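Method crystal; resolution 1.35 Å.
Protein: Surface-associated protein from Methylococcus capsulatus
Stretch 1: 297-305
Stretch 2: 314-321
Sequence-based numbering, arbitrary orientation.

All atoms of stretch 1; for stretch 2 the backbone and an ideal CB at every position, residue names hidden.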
ATOM      1  N   ALA A 297      -1.905  -2.002  -5.031  1.00  8.39           N
ATOM      2  CA  ALA A 297      -3.114  -1.320  -5.469  1.00  8.40           C
ATOM      3  C   ALA A 297      -2.959  -0.910  -6.942  1.00  8.83           C
ATOM      4  O   ALA A 297      -1.917  -1.189  -7.539  1.00  8.58           O
ATOM      5  CB  ALA A 297      -3.383  -0.116  -4.560  1.00  8.59           C
ATOM      6  N   ASN A 298      -3.976  -0.268  -7.520  1.00  8.63           N
ATOM      7  CA  ASN A 298      -4.013  -0.044  -8.966  1.00  8.88           C
ATOM      8  C   ASN A 298      -3.932   1.418  -9.395  1.00  8.94           C
ATOM      9  O   ASN A 298      -4.454   2.307  -8.715  1.00  9.08           O
ATOM     10  CB  ASN A 298      -5.304  -0.609  -9.555  1.00  8.95           C
ATOM     11  CG  ASN A 298      -5.195  -0.829 -11.045  1.00  9.44           C
ATOM     12  OD1 ASN A 298      -5.950  -0.261 -11.847  1.00 10.92           O
ATOM     13  ND2 ASN A 298      -4.235  -1.645 -11.427  1.00  7.36           N
ATOM     14  N   VAL A 299      -3.303   1.637 -10.547  1.00  9.10           N
ATOM     15  CA  VAL A 299      -3.300   2.933 -11.232  1.00  9.79           C
ATOM     16  C   VAL A 299      -4.161   2.828 -12.500  1.00  9.80           C
ATOM     17  O   VAL A 299      -3.989   1.911 -13.309  1.00  9.81           O
ATOM     18  CB  VAL A 299      -1.859   3.337 -11.601  1.00  9.25           C
ATOM     19  CG1 VAL A 299      -1.836   4.641 -12.423  1.00 10.60           C
ATOM     20  CG2 VAL A 299      -0.982   3.465 -10.335  1.00  9.86           C
ATOM     21  N   LEU A 300      -5.092   3.767 -12.670  1.00 10.33           N
ATOM     22  CA  LEU A 300      -6.025   3.702 -13.792  1.00 10.59           C
ATOM     23  C   LEU A 300      -5.524   4.487 -15.005  1.00 10.59           C
ATOM     24  O   LEU A 300      -4.994   5.587 -14.867  1.00 10.80           O
ATOM     25  CB  LEU A 300      -7.400   4.244 -13.365  1.00 10.43           C
ATOM     26  CG  LEU A 300      -8.513   4.150 -14.414  1.00 11.00           C
ATOM     27  CD1 LEU A 300      -8.863   2.692 -14.738  1.00 12.19           C
ATOM     28  CD2 LEU A 300      -9.737   4.922 -13.968  1.00 11.25           C
ATOM     29  N   GLU A 301      -5.718   3.911 -16.192  1.00 10.74           N
ATOM     30  CA  GLU A 301      -5.396   4.558 -17.470  1.00 11.09           C
ATOM     31  C   GLU A 301      -6.684   5.056 -18.121  1.00 10.82           C
ATOM     32  O   GLU A 301      -7.704   4.356 -18.123  1.00 10.21           O
ATOM     33  CB  GLU A 301      -4.705   3.561 -18.410  1.00 10.49           C
ATOM     34  CG  GLU A 301      -4.311   4.119 -19.781  1.00 10.75           C
ATOM     35  CD  GLU A 301      -3.526   3.112 -20.590  1.00 10.74           C
ATOM     36  OE1 GLU A 301      -2.884   2.218 -19.977  1.00 11.60           O
ATOM     37  OE2 GLU A 301      -3.552   3.214 -21.840  1.00 12.50           O
ATOM     38  N   VAL A 302      -6.629   6.269 -18.679  1.00 10.98           N
ATOM     39  CA  VAL A 302      -7.801   6.968 -19.202  1.00 11.70           C
ATOM     40  C   VAL A 302      -7.403   7.860 -20.379  1.00 11.99           C
ATOM     41  O   VAL A 302      -6.229   8.180 -20.545  1.00 11.99           O
ATOM     42  CB  VAL A 302      -8.426   7.891 -18.127  1.00 11.51           C
ATOM     43  CG1 VAL A 302      -8.926   7.084 -16.940  1.00 11.46           C
ATOM     44  CG2 VAL A 302      -7.414   8.938 -17.644  1.00 11.55           C
ATOM     45  N   ASP A 303      -8.377   8.269 -21.187  1.00 12.38           N
ATOM     46  CA  ASP A 303      -8.122   9.371 -22.123  1.00 12.56           C
ATOM     47  C   ASP A 303      -7.906  10.665 -21.348  1.00 12.87           C
ATOM     48  O   ASP A 303      -7.001  11.443 -21.643  1.00 13.23           O
ATOM     49  CB  ASP A 303      -9.305   9.563 -23.062  1.00 13.09           C
ATOM     50  CG  ASP A 303      -9.361   8.521 -24.166  1.00  7.10           C
ATOM     51  OD1 ASP A 303      -8.296   7.970 -24.541  1.00 12.85           O
ATOM     52  OD2 ASP A 303     -10.488   8.270 -24.656  1.00 13.43           O
ATOM     53  N   ASP A 304      -8.760  10.883 -20.353  1.00 13.03           N
ATOM     54  CA  ASP A 304      -8.696  12.086 -19.532  1.00 12.92           C
ATOM     55  C   ASP A 304      -9.388  11.836 -18.203  1.00 13.28           C
ATOM     56  O   ASP A 304     -10.216  10.933 -18.083  1.00 12.31           O
ATOM     57  CB  ASP A 304      -9.355  13.263 -20.264  1.00 13.63           C
ATOM     58  CG  ASP A 304      -9.085  14.604 -19.599  1.00  7.98           C
ATOM     59  OD1 ASP A 304      -7.972  14.774 -19.053  1.00 14.36           O
ATOM     60  OD2 ASP A 304      -9.998  15.462 -19.642  1.00 12.84           O
ATOM     61  N   TRP A 305      -9.042  12.645 -17.204  1.00 13.68           N
ATOM     62  CA  TRP A 305      -9.689  12.576 -15.905  1.00 14.95           C
ATOM     63  C   TRP A 305      -9.686  13.954 -15.279  1.00 15.07           C
ATOM     64  O   TRP A 305      -8.869  14.796 -15.642  1.00 14.88           O
ATOM     65  CB  TRP A 305      -8.976  11.581 -14.987  1.00 12.17           C
ATOM     66  CG  TRP A 305      -7.540  11.917 -14.654  1.00 16.79           C
ATOM     67  CD1 TRP A 305      -6.452  11.787 -15.467  1.00  8.25           C
ATOM     68  CD2 TRP A 305      -7.041  12.410 -13.398  1.00  9.76           C
ATOM     69  NE1 TRP A 305      -5.303  12.162 -14.802  1.00 12.25           N
ATOM     70  CE2 TRP A 305      -5.639  12.552 -13.528  1.00  6.27           C
ATOM     71  CE3 TRP A 305      -7.644  12.746 -12.177  1.00  8.19           C
ATOM     72  CZ2 TRP A 305      -4.830  13.018 -12.479  1.00 17.55           C
ATOM     73  CZ3 TRP A 305      -6.834  13.207 -11.131  1.00 20.14           C
ATOM     74  CH2 TRP A 305      -5.443  13.335 -11.299  1.00 19.44           C
ATOM     75  N   UNK A 314     -14.215  12.357 -12.361  1.00 16.08           N
ATOM     76  CA  UNK A 314     -14.779  11.920 -13.635  1.00 15.87           C
ATOM     77  C   UNK A 314     -13.671  11.493 -14.586  1.00 14.96           C
ATOM     78  O   UNK A 314     -12.553  11.996 -14.525  1.00 13.54           O
ATOM     79  CB  UNK A 314     -15.620  13.033 -14.264  1.00 15.87           C
ATOM     80  N   UNK A 315     -14.000  10.556 -15.471  1.00 14.33           N
ATOM     81  CA  UNK A 315     -13.039  10.027 -16.434  1.00 14.20           C
ATOM     82  C   UNK A 315     -13.722   9.810 -17.778  1.00 13.82           C
ATOM     83  O   UNK A 315     -14.948   9.742 -17.867  1.00 14.19           O
ATOM     84  CB  UNK A 315     -12.423   8.721 -15.928  1.00 14.20           C
ATOM     85  N   UNK A 316     -12.913   9.700 -18.820  1.00 13.12           N
ATOM     86  CA  UNK A 316     -13.415   9.253 -20.103  1.00 12.91           C
ATOM     87  C   UNK A 316     -12.369   8.352 -20.744  1.00 12.45           C
ATOM     88  O   UNK A 316     -11.170   8.561 -20.553  1.00 11.63           O
ATOM     89  CB  UNK A 316     -13.754  10.439 -21.008  1.00 12.91           C
ATOM     90  N   UNK A 317     -12.826   7.347 -21.488  1.00 12.24           N
ATOM     91  CA  UNK A 317     -11.925   6.423 -22.163  1.00 12.58           C
ATOM     92  C   UNK A 317     -11.098   5.578 -21.203  1.00 12.29           C
ATOM     93  O   UNK A 317      -9.927   5.292 -21.474  1.00 11.45           O
ATOM     94  CB  UNK A 317     -10.989   7.203 -23.089  1.00 12.58           C
ATOM     95  N   UNK A 318     -11.692   5.189 -20.075  1.00 12.30           N
ATOM     96  CA  UNK A 318     -10.997   4.296 -19.145  1.00 12.76           C
ATOM     97  C   UNK A 318     -10.599   3.011 -19.845  1.00 11.86           C
ATOM     98  O   UNK A 318     -11.374   2.462 -20.634  1.00 12.14           O
ATOM     99  CB  UNK A 318     -11.874   3.986 -17.930  1.00 12.76           C
ATOM    100  N   UNK A 319      -9.401   2.534 -19.544  1.00 11.63           N
ATOM    101  CA  UNK A 319      -9.022   1.177 -19.909  1.00 11.64           C
ATOM    102  C   UNK A 319      -9.444   0.288 -18.745  1.00 11.46           C
ATOM    103  O   UNK A 319      -8.784   0.250 -17.705  1.00 11.37           O
ATOM    104  CB  UNK A 319      -7.525   1.059 -20.204  1.00 11.64           C
ATOM    105  N   UNK A 320     -10.568  -0.388 -18.910  1.00 11.39           N
ATOM    106  CA  UNK A 320     -11.136  -1.174 -17.820  1.00 11.57           C
ATOM    107  C   UNK A 320     -12.068  -2.218 -18.397  1.00 11.83           C
ATOM    108  O   UNK A 320     -13.268  -2.007 -18.525  1.00 12.57           O
ATOM    109  CB  UNK A 320     -11.874  -0.283 -16.819  1.00 11.57           C
ATOM    110  N   UNK A 321     -11.480  -3.353 -18.757  1.00 12.15           N
ATOM    111  CA  UNK A 321     -12.206  -4.404 -19.470  1.00 14.58           C
ATOM    112  C   UNK A 321     -12.659  -5.538 -18.562  1.00 12.60           C
ATOM    113  O   UNK A 321     -13.276  -6.501 -19.024  1.00 13.17           O
ATOM    114  CB  UNK A 321     -11.330  -4.971 -20.589  1.00 14.58           C
TER

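Position 314 lies at the edge of the contact. Its CA-to-CB bond points sideways and the ideal CB has nothing of stretch 1 within 5.5 Å, so stretch 1 sets little limit on the side chain; extended backbone angles would suit a beta-branched residue among many others. The deposited residue is Thr 314, which meets stretch 1 chiefly through its backbone, its O receiving a CA-H...O contact from Trp 305 CA at 3.2 Å.

At position 315 the chain is extended and pairs with Trp 305 as an antiparallel, non-hydrogen-bonded pair. The CB lies on the same sheet face as the Trp 305 side chain, with Val 302 CG1 4.0 Å from the ideal CB. Small or beta-branched residues such as valine, threonine or isoleucine would fit. It is Thr 315: its CG2 lies 4.1 Å from Trp 305 CB, while its hydroxyl serves a partner in its own stretch, described below.

Position 316 faces Asp 304 in a hydrogen-bonded pair. Its N donates to Asp 304 O (3.1 Å), and its O accepts from Asp 303 N (2.9 Å) and, weakly, from Asp 304 N (3.4 Å). The CB shares its face with the Asp 304 side chain, and the carboxylate of Asp 303 is nearby, so a polar or basic residue would be reasonable. Thr 316 is found. Its CG2 packs 3.9 Å from Asp 304 CB, and a water bridges its OG1 to Asp 303 OD2, 2.7 Å from each of these atoms.

Position 317 has phi/psi of 65/36°, and a positive phi by itself favours glycine. Here sterics agree: an ideal CB would lie 2.0 Å from Asp 303 OD2, a clash. Gly 317 leaves that space to the carboxylate, and its O accepts a weak hydrogen bond from Asp 303 N at 3.4 Å.

At position 318 the CB points sideways, 4.4 Å from Val 302 CG1 and 4.6 Å from Leu 300 CD1. An aliphatic residue would suit these neighbours, as would a long polar one with a methylene stem. Glu 318 is of the second kind. Its CG lies 4.0 Å from Val 302 CG1, and its carboxylate accepts a short hydrogen bond at OE2 from Thr 315 OG1 (2.6 Å).

Position 319 is anchored by its N, which donates almost linearly to Glu 301 O (2.9 Å, 173°). The CB points toward stretch 1, near the extended side chain of Glu 301; a medium-sized aliphatic residue would fit, though a polar one is not excluded. Val 319 brings CG2 to 3.8 Å from Glu 301 OE2. A water links its O (2.8 Å) to Glu 301 N (2.9 Å).

At position 320 the CB points sideways, 4.7 Å from Leu 300 CD1, so a large apolar or aromatic residue could reach back. Trp 320 does so: its CE3 lies 3.9 Å from Leu 300 CD1, and Asn 298 approaches the ring edge.

Position 321 is out of reach and unconstrained by stretch 1; it is Glu 321.

Stretch 2 (314-321) TTTGEVWE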
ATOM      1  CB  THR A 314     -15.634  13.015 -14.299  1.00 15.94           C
ATOM      2  OG1 THR A 314     -14.827  14.183 -14.526  1.00 16.62           O
ATOM      3  CG2 THR A 314     -16.835  13.364 -13.411  1.00 16.88           C
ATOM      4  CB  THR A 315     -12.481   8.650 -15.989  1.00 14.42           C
ATOM      5  OG1 THR A 315     -13.550   7.695 -15.988  1.00 14.75           O
ATOM      6  CG2 THR A 315     -11.874   8.721 -14.594  1.00 14.50           C
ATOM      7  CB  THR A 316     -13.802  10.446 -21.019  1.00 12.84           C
ATOM      8  OG1 THR A 316     -14.364   9.952 -22.238  1.00 13.29           O
ATOM      9  CG2 THR A 316     -12.602  11.326 -21.342  1.00 12.40           C
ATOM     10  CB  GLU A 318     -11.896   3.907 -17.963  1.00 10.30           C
ATOM     11  CG  GLU A 318     -12.288   5.011 -17.026  1.00 15.90           C
ATOM     12  CD  GLU A 318     -13.043   4.491 -15.792  1.00  5.85           C
ATOM     13  OE1 GLU A 318     -13.353   3.266 -15.735  1.00 13.22           O
ATOM     14  OE2 GLU A 318     -13.309   5.318 -14.882  1.00 15.87           O
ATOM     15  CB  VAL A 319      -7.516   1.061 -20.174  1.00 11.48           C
ATOM     16  CG1 VAL A 319      -7.165  -0.378 -20.506  1.00 11.71           C
ATOM     17  CG2 VAL A 319      -7.102   1.986 -21.333  1.00 12.40           C
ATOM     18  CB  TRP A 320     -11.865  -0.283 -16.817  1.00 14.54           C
ATOM     19  CG  TRP A 320     -12.119  -0.980 -15.532  1.00  7.52           C
ATOM     20  CD1 TRP A 320     -13.320  -1.447 -15.065  1.00 14.94           C
ATOM     21  CD2 TRP A 320     -11.138  -1.303 -14.532  1.00  9.25           C
ATOM     22  NE1 TRP A 320     -13.143  -2.035 -13.822  1.00 16.38           N
ATOM     23  CE2 TRP A 320     -11.817  -1.961 -13.479  1.00  6.24           C
ATOM     24  CE3 TRP A 320      -9.757  -1.098 -14.423  1.00 10.86           C
ATOM     25  CZ2 TRP A 320     -11.158  -2.420 -12.342  1.00  9.47           C
ATOM     26  CZ3 TRP A 320      -9.109  -1.558 -13.294  1.00  5.61           C
ATOM     27  CH2 TRP A 320      -9.811  -2.212 -12.271  1.00 10.09           C
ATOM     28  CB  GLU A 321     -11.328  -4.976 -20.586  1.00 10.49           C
ATOM     29  CG  GLU A 321     -10.921  -3.946 -21.624  1.00 13.46           C
ATOM     30  CD  GLU A 321     -10.009  -4.494 -22.708  1.00  7.39           C
ATOM     31  OE1 GLU A 321      -9.414  -5.581 -22.531  1.00 12.55           O
ATOM     32  OE2 GLU A 321      -9.881  -3.810 -23.749  1.00 16.99           O
TER
HETATM   33  O   HOH W   1      -6.309   1.094 -16.635  1.00 10.26           O
HETATM   34  O   HOH W   2     -13.154   8.906 -24.470  1.00 15.37           O
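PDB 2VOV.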